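Local coordinates for MREC protein (Listeria monocytogenes, PDB 2J5U) that helps to form and maintain bacterial cell shape and assembles as dimers, at the interface of chains A and B. Residues are numbered along the deposited sequence; one frame, centred on the assembly and turned at random. Chains: chain A/B, MREC protein.

Contact 1: the interface of chains A and B. Residues chain A 180, 183, 227, 229-232; chain B 76-77, 88, 90, 120.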
# COMPACT_ATOMS: atom_id res chain seq x y z
N GLY A 180 38.49 52.80 -4.86
CA GLY A 180 39.46 51.86 -4.34
C GLY A 180 40.05 51.01 -5.47
O GLY A 180 41.01 50.27 -5.27
N GLY A 183 43.72 50.47 -6.43
CA GLY A 183 44.53 49.63 -5.56
C GLY A 183 45.22 50.26 -4.37
O GLY A 183 45.92 49.56 -3.64
N ARG A 227 45.16 51.67 3.90
CA ARG A 227 44.12 50.84 3.28
C ARG A 227 44.23 49.42 3.80
O ARG A 227 45.33 48.86 3.86
CB ARG A 227 44.26 50.86 1.75
CG ARG A 227 43.57 49.73 1.03
CD ARG A 227 43.65 49.94 -0.46
NE ARG A 227 43.46 48.71 -1.21
CZ ARG A 227 42.84 48.65 -2.38
NH1 ARG A 227 42.71 47.49 -3.01
NH2 ARG A 227 42.33 49.75 -2.92
N ALA A 229 42.28 46.64 2.60
CA ALA A 229 42.21 45.71 1.50
C ALA A 229 43.57 45.48 0.87
O ALA A 229 44.41 46.38 0.82
CB ALA A 229 41.24 46.23 0.46
N GLU A 230 43.78 44.25 0.40
CA GLU A 230 45.01 43.87 -0.26
C GLU A 230 45.29 44.87 -1.38
O GLU A 230 44.36 45.41 -1.98
CB GLU A 230 44.83 42.47 -0.86
CG GLU A 230 46.00 41.97 -1.67
CD GLU A 230 47.18 41.56 -0.82
OE1 GLU A 230 48.13 40.98 -1.37
OE2 GLU A 230 47.16 41.83 0.41
N ALA A 231 46.56 45.12 -1.65
CA ALA A 231 46.93 46.08 -2.69
C ALA A 231 46.71 45.50 -4.08
O ALA A 231 46.91 44.31 -4.31
CB ALA A 231 48.38 46.48 -2.53
N GLY A 232 46.30 46.36 -5.01
CA GLY A 232 46.05 45.92 -6.36
C GLY A 232 47.17 46.28 -7.33
O GLY A 232 47.69 47.40 -7.31
N ILE B 76 39.58 44.00 -5.61
CA ILE B 76 40.48 44.97 -5.02
C ILE B 76 41.14 45.84 -6.06
O ILE B 76 41.86 46.77 -5.73
CB ILE B 76 41.59 44.29 -4.22
CG1 ILE B 76 42.40 43.38 -5.14
CG2 ILE B 76 41.00 43.53 -3.05
CD1 ILE B 76 43.63 42.80 -4.51
N SER B 77 40.91 45.54 -7.33
CA SER B 77 41.56 46.32 -8.36
C SER B 77 40.95 46.13 -9.73
O SER B 77 40.62 45.02 -10.13
CB SER B 77 43.03 45.96 -8.39
OG SER B 77 43.66 46.54 -9.50
N GLU B 88 40.62 42.05 -10.27
CA GLU B 88 41.50 41.37 -9.33
C GLU B 88 40.81 41.16 -7.98
O GLU B 88 40.19 42.09 -7.44
CB GLU B 88 42.76 42.19 -9.14
CG GLU B 88 43.88 41.43 -8.48
CD GLU B 88 45.18 42.21 -8.50
OE1 GLU B 88 46.23 41.65 -8.10
OE2 GLU B 88 45.15 43.39 -8.93
N ASP B 90 40.90 39.60 -3.81
CA ASP B 90 41.77 39.44 -2.65
C ASP B 90 41.93 38.02 -2.10
O ASP B 90 42.13 37.83 -0.90
CB ASP B 90 41.29 40.35 -1.51
CG ASP B 90 39.92 39.97 -1.01
OD1 ASP B 90 39.45 40.53 0.01
OD2 ASP B 90 39.30 39.09 -1.65
N SER B 120 46.18 36.96 -3.74
CA SER B 120 45.23 37.54 -4.68
C SER B 120 45.19 36.77 -6.00
O SER B 120 45.91 35.79 -6.18
CB SER B 120 45.61 38.99 -4.97
OG SER B 120 46.75 39.05 -5.80
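A:Arg227, at the end of strand 221-227, reaches across to the backbone of B:Ile76, the residue with most surface buried in this patch of the MreC dimer interface. From CB the chain runs extended (CG anti to the backbone N, chi1 161°), which brings NH1 of A:Arg227 within 3.6 Å of B:Ile76 CB. NE of A:Arg227 meets A:Ala229 O at 3.2 Å, a bond that reaches this carbonyl from above its plane. At CZ the flat group carries A:Gly183 O over the centre of one face, 3.4 Å from the plane. NH2 of A:Arg227 donates to A:Gly180 O at 2.7 Å, in the carbonyl plane and on a lone pair. NH1 of A:Arg227 serves both chains: it bonds A:Glu230 O at 2.8 Å and B:Ile76 O at 2.9 Å, the latter again on a lone pair and fairly straight (156° at H). Carbonyls around its edge, lying close to the guanidinium plane, would hold its rotation. The B:Ile76 side chain crosses the arginine at about a right angle, and its CD1 packs 3.8 Å from CG of A:Glu230, the two side chains lying alongside each other. A:Gly232 CA touches B:Ser77 CB. The site ties the tail after strand 221-227 to strand 70-77 of the partner, helping to hold the dimer together.

Contact 2: the interface of chains A and B. Residues chain A 234-235; chain B 77-79, 82, 86.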
# COMPACT_ATOMS: atom_id res chain seq x y z
N THR A 234 46.73 45.77 -10.79
CA THR A 234 46.11 46.03 -12.11
C THR A 234 46.35 47.46 -12.61
O THR A 234 45.89 47.83 -13.70
CB THR A 234 44.56 45.77 -12.08
OG1 THR A 234 44.29 44.52 -11.43
CG2 THR A 234 43.98 45.72 -13.50
N ASP A 235 47.07 48.26 -11.83
CA ASP A 235 47.37 49.64 -12.22
C ASP A 235 48.84 49.70 -12.63
O ASP A 235 49.61 50.47 -12.00
CB ASP A 235 47.10 50.60 -11.05
CG ASP A 235 46.96 52.06 -11.49
OD1 ASP A 235 46.87 52.94 -10.60
OD2 ASP A 235 46.92 52.32 -12.71
N SER B 77 40.91 45.54 -7.33
CA SER B 77 41.56 46.32 -8.36
C SER B 77 40.95 46.13 -9.73
O SER B 77 40.62 45.02 -10.13
CB SER B 77 43.03 45.96 -8.39
OG SER B 77 43.66 46.54 -9.50
N ARG B 78 40.81 47.21 -10.47
CA ARG B 78 40.25 47.13 -11.81
C ARG B 78 40.78 48.31 -12.58
O ARG B 78 40.68 49.44 -12.13
CB ARG B 78 38.72 47.17 -11.73
CG ARG B 78 38.03 46.87 -13.04
CD ARG B 78 36.55 46.67 -12.84
NE ARG B 78 35.92 46.15 -14.05
CZ ARG B 78 34.66 45.73 -14.11
NH1 ARG B 78 34.17 45.27 -15.25
NH2 ARG B 78 33.89 45.78 -13.03
N ASN B 79 41.36 48.05 -13.74
CA ASN B 79 41.93 49.12 -14.53
C ASN B 79 40.96 49.59 -15.61
O ASN B 79 40.41 48.78 -16.34
CB ASN B 79 43.23 48.64 -15.17
CG ASN B 79 43.99 49.76 -15.86
OD1 ASN B 79 43.44 50.46 -16.72
ND2 ASN B 79 45.25 49.94 -15.49
N ASN B 82 41.36 48.15 -19.37
CA ASN B 82 40.81 46.84 -19.72
C ASN B 82 39.66 46.47 -18.77
O ASN B 82 39.51 45.31 -18.37
CB ASN B 82 41.92 45.78 -19.65
CG ASN B 82 42.47 45.62 -18.24
OD1 ASN B 82 42.43 46.55 -17.42
ND2 ASN B 82 43.02 44.45 -17.95
N GLN B 86 39.13 42.15 -17.23
CA GLN B 86 39.46 41.52 -15.97
C GLN B 86 39.27 42.34 -14.71
O GLN B 86 39.02 43.54 -14.75
CB GLN B 86 40.90 41.00 -16.02
CG GLN B 86 41.95 42.09 -16.05
CD GLN B 86 43.35 41.52 -16.04
OE1 GLN B 86 43.69 40.68 -16.89
NE2 GLN B 86 44.17 41.96 -15.09
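A:Thr234 lies against B:Asn79 and B:Ser77, and buries more surface than any other residue of this patch, where the C-terminal tail of one MreC subunit rests on the end of strand 70-77 of the other and the loop after it, with strand 86-89 alongside. Its methyl and hydroxyl branches part towards different partners. CG2 of A:Thr234 packs 3.5 Å from CB of B:Asn79, with the two side chains crossing obliquely. OG1 of A:Thr234, anti to the carbonyl carbon (chi1 -47°), sits 2.9 Å from OG of B:Ser77, a hydroxyl pair that can hydrogen-bond in either direction; the very short approach of that serine oxygen to the threonine CB makes its exact placing doubtful. The backbone is held as well: ND2 of B:Asn79 donates to A:Thr234 O at 2.8 Å, with 158° at the hydrogen. The acceptor lies near the asparagine amide plane, and the donor lies in the plane of the threonine carbonyl. B:Asn79 CG is anti to its backbone N (chi1 -172°), which extends the amide towards the tail. From another direction B:Gln86, third in buried surface, brings NE2 to 4.1 Å from CG2, the A:Thr234 methyl. The next residue, A:Asp235, is poorly ordered. Through the asparagine bond to the backbone and the methyl packing, the site probably keeps the tail against the partner.

Contact 3: the interface of chains A and B. Residues chain A 52, 55-56, 59, 61; chain B 55, 58-59, 72, 221.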
# COMPACT_ATOMS: atom_id res chain seq x y z
N ASN A 52 26.14 45.77 8.36
CA ASN A 52 27.13 45.46 7.34
C ASN A 52 28.23 44.58 7.95
O ASN A 52 28.69 43.62 7.32
CB ASN A 52 27.73 46.76 6.79
CG ASN A 52 28.69 46.52 5.63
OD1 ASN A 52 29.77 45.95 5.81
ND2 ASN A 52 28.30 46.95 4.43
N LEU A 55 26.87 40.98 8.44
CA LEU A 55 26.79 40.31 7.16
C LEU A 55 28.16 39.79 6.73
O LEU A 55 28.31 38.62 6.37
CB LEU A 55 26.26 41.27 6.10
CG LEU A 55 24.79 41.67 6.21
CD1 LEU A 55 24.48 42.79 5.24
CD2 LEU A 55 23.93 40.46 5.93
N LYS A 56 29.16 40.67 6.76
CA LYS A 56 30.51 40.29 6.35
C LYS A 56 31.07 39.20 7.25
O LYS A 56 31.96 38.46 6.83
CB LYS A 56 31.45 41.51 6.36
CG LYS A 56 31.30 42.42 5.15
CD LYS A 56 32.08 43.72 5.32
CE LYS A 56 31.89 44.62 4.11
NZ LYS A 56 32.38 46.01 4.35
N LEU A 59 29.35 35.84 6.13
CA LEU A 59 30.06 35.38 4.95
C LEU A 59 31.50 35.45 5.45
O LEU A 59 31.76 36.06 6.49
CB LEU A 59 29.83 36.35 3.81
CG LEU A 59 28.33 36.55 3.53
CD1 LEU A 59 28.08 37.87 2.81
CD2 LEU A 59 27.83 35.37 2.73
N ILE A 61 34.08 37.33 4.99
CA ILE A 61 34.67 38.55 4.44
C ILE A 61 35.51 39.38 5.39
O ILE A 61 35.00 40.02 6.32
CB ILE A 61 33.57 39.43 3.83
CG1 ILE A 61 32.85 38.65 2.73
CG2 ILE A 61 34.17 40.70 3.28
CD1 ILE A 61 31.64 39.34 2.18
N LEU B 55 25.11 42.06 -0.01
CA LEU B 55 25.60 41.07 0.94
C LEU B 55 24.49 40.15 1.44
O LEU B 55 24.74 38.97 1.68
CB LEU B 55 26.29 41.77 2.11
CG LEU B 55 27.71 42.25 1.76
CD1 LEU B 55 28.26 43.10 2.89
CD2 LEU B 55 28.61 41.06 1.51
N SER B 58 23.73 37.56 -0.97
CA SER B 58 24.76 36.54 -0.92
C SER B 58 24.43 35.46 0.10
O SER B 58 24.62 34.28 -0.16
CB SER B 58 26.12 37.15 -0.59
OG SER B 58 26.79 37.60 -1.75
N LEU B 59 23.93 35.87 1.27
CA LEU B 59 23.60 34.93 2.32
C LEU B 59 22.53 33.91 1.95
O LEU B 59 22.66 32.72 2.27
CB LEU B 59 23.16 35.67 3.58
CG LEU B 59 24.22 35.82 4.66
CD1 LEU B 59 23.59 36.47 5.88
CD2 LEU B 59 24.80 34.45 5.03
N ASN B 72 34.26 33.60 -0.48
CA ASN B 72 33.86 34.98 -0.72
C ASN B 72 35.06 35.88 -0.82
O ASN B 72 35.95 35.84 0.02
CB ASN B 72 32.95 35.45 0.40
CG ASN B 72 31.61 34.77 0.36
OD1 ASN B 72 30.93 34.66 1.37
ND2 ASN B 72 31.22 34.32 -0.83
N HIS B 221 31.64 42.54 -4.34
CA HIS B 221 31.70 41.26 -3.66
C HIS B 221 31.52 40.15 -4.68
O HIS B 221 30.66 40.20 -5.55
CB HIS B 221 30.64 41.22 -2.57
CG HIS B 221 30.95 42.16 -1.44
ND1 HIS B 221 32.06 42.01 -0.63
CD2 HIS B 221 30.32 43.28 -1.01
CE1 HIS B 221 32.10 43.00 0.25
NE2 HIS B 221 31.05 43.78 0.04
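B:Leu55, on helix 39-60, puts its two methyls among residues of A at the C-terminal end of the MreC helix pair, within the stretch predicted as coiled coil. CD2 of B:Leu55 lies 3.5 Å from CD1 of A:Leu59 and 3.5 Å from CD1 of A:Ile61. CD1 of B:Leu55 turns instead to the aliphatic part of A:Lys56, touching CG at 3.9 Å. CB of B:Leu55 faces CD1 of A:Leu55 at 3.8 Å, so the two equivalent leucines meet unevenly, the methyl of one against the stem of the other. A:Leu59, just past helix 31-58, continues this apolar layer: its CD2 meets CD2 of B:Leu59 at 3.9 Å, the side chains crossing at a slant. With CG anti to the carbonyl carbon (chi1 -56°), A:Leu59 turns CD1 to B:Leu55 and leaves CD2 between B:Leu59 and OD1 of B:Asn72. B:Asn72, on strand 70-77, also touches A:Ile61, CB to CG1 at 4.0 Å. ND1 of B:His221, on strand 221-225, lies 3.9 Å from CD1 of A:Ile61. No polar bond spans the patch. The B:His221 ring also backs B:Leu55, whose CD2 stands 3.7 Å above the ring plane, over its centre. A:Lys56 NZ bonds A:Asn52 OD1 weakly, which may steady the lysine chain beside the leucine.

Contact 1 and contact 2 are neighbours, the centres of their C-alpha atoms about 10 Å apart, and they share B:Ser77. Together they follow one continuous tail of chain A from the end of strand 221-227 along the partner. Contact 3 is about 17 Å from contact 1 and about 23 Å from contact 2, and joins the helices instead, yet strand 70-77 of chain B supplies residues to all three. That strand thus links the helical and tail-mediated parts of the interface. The interface is not an exact two-fold, and the deposited assembly holds 24 copies, arranged as twelve dimers.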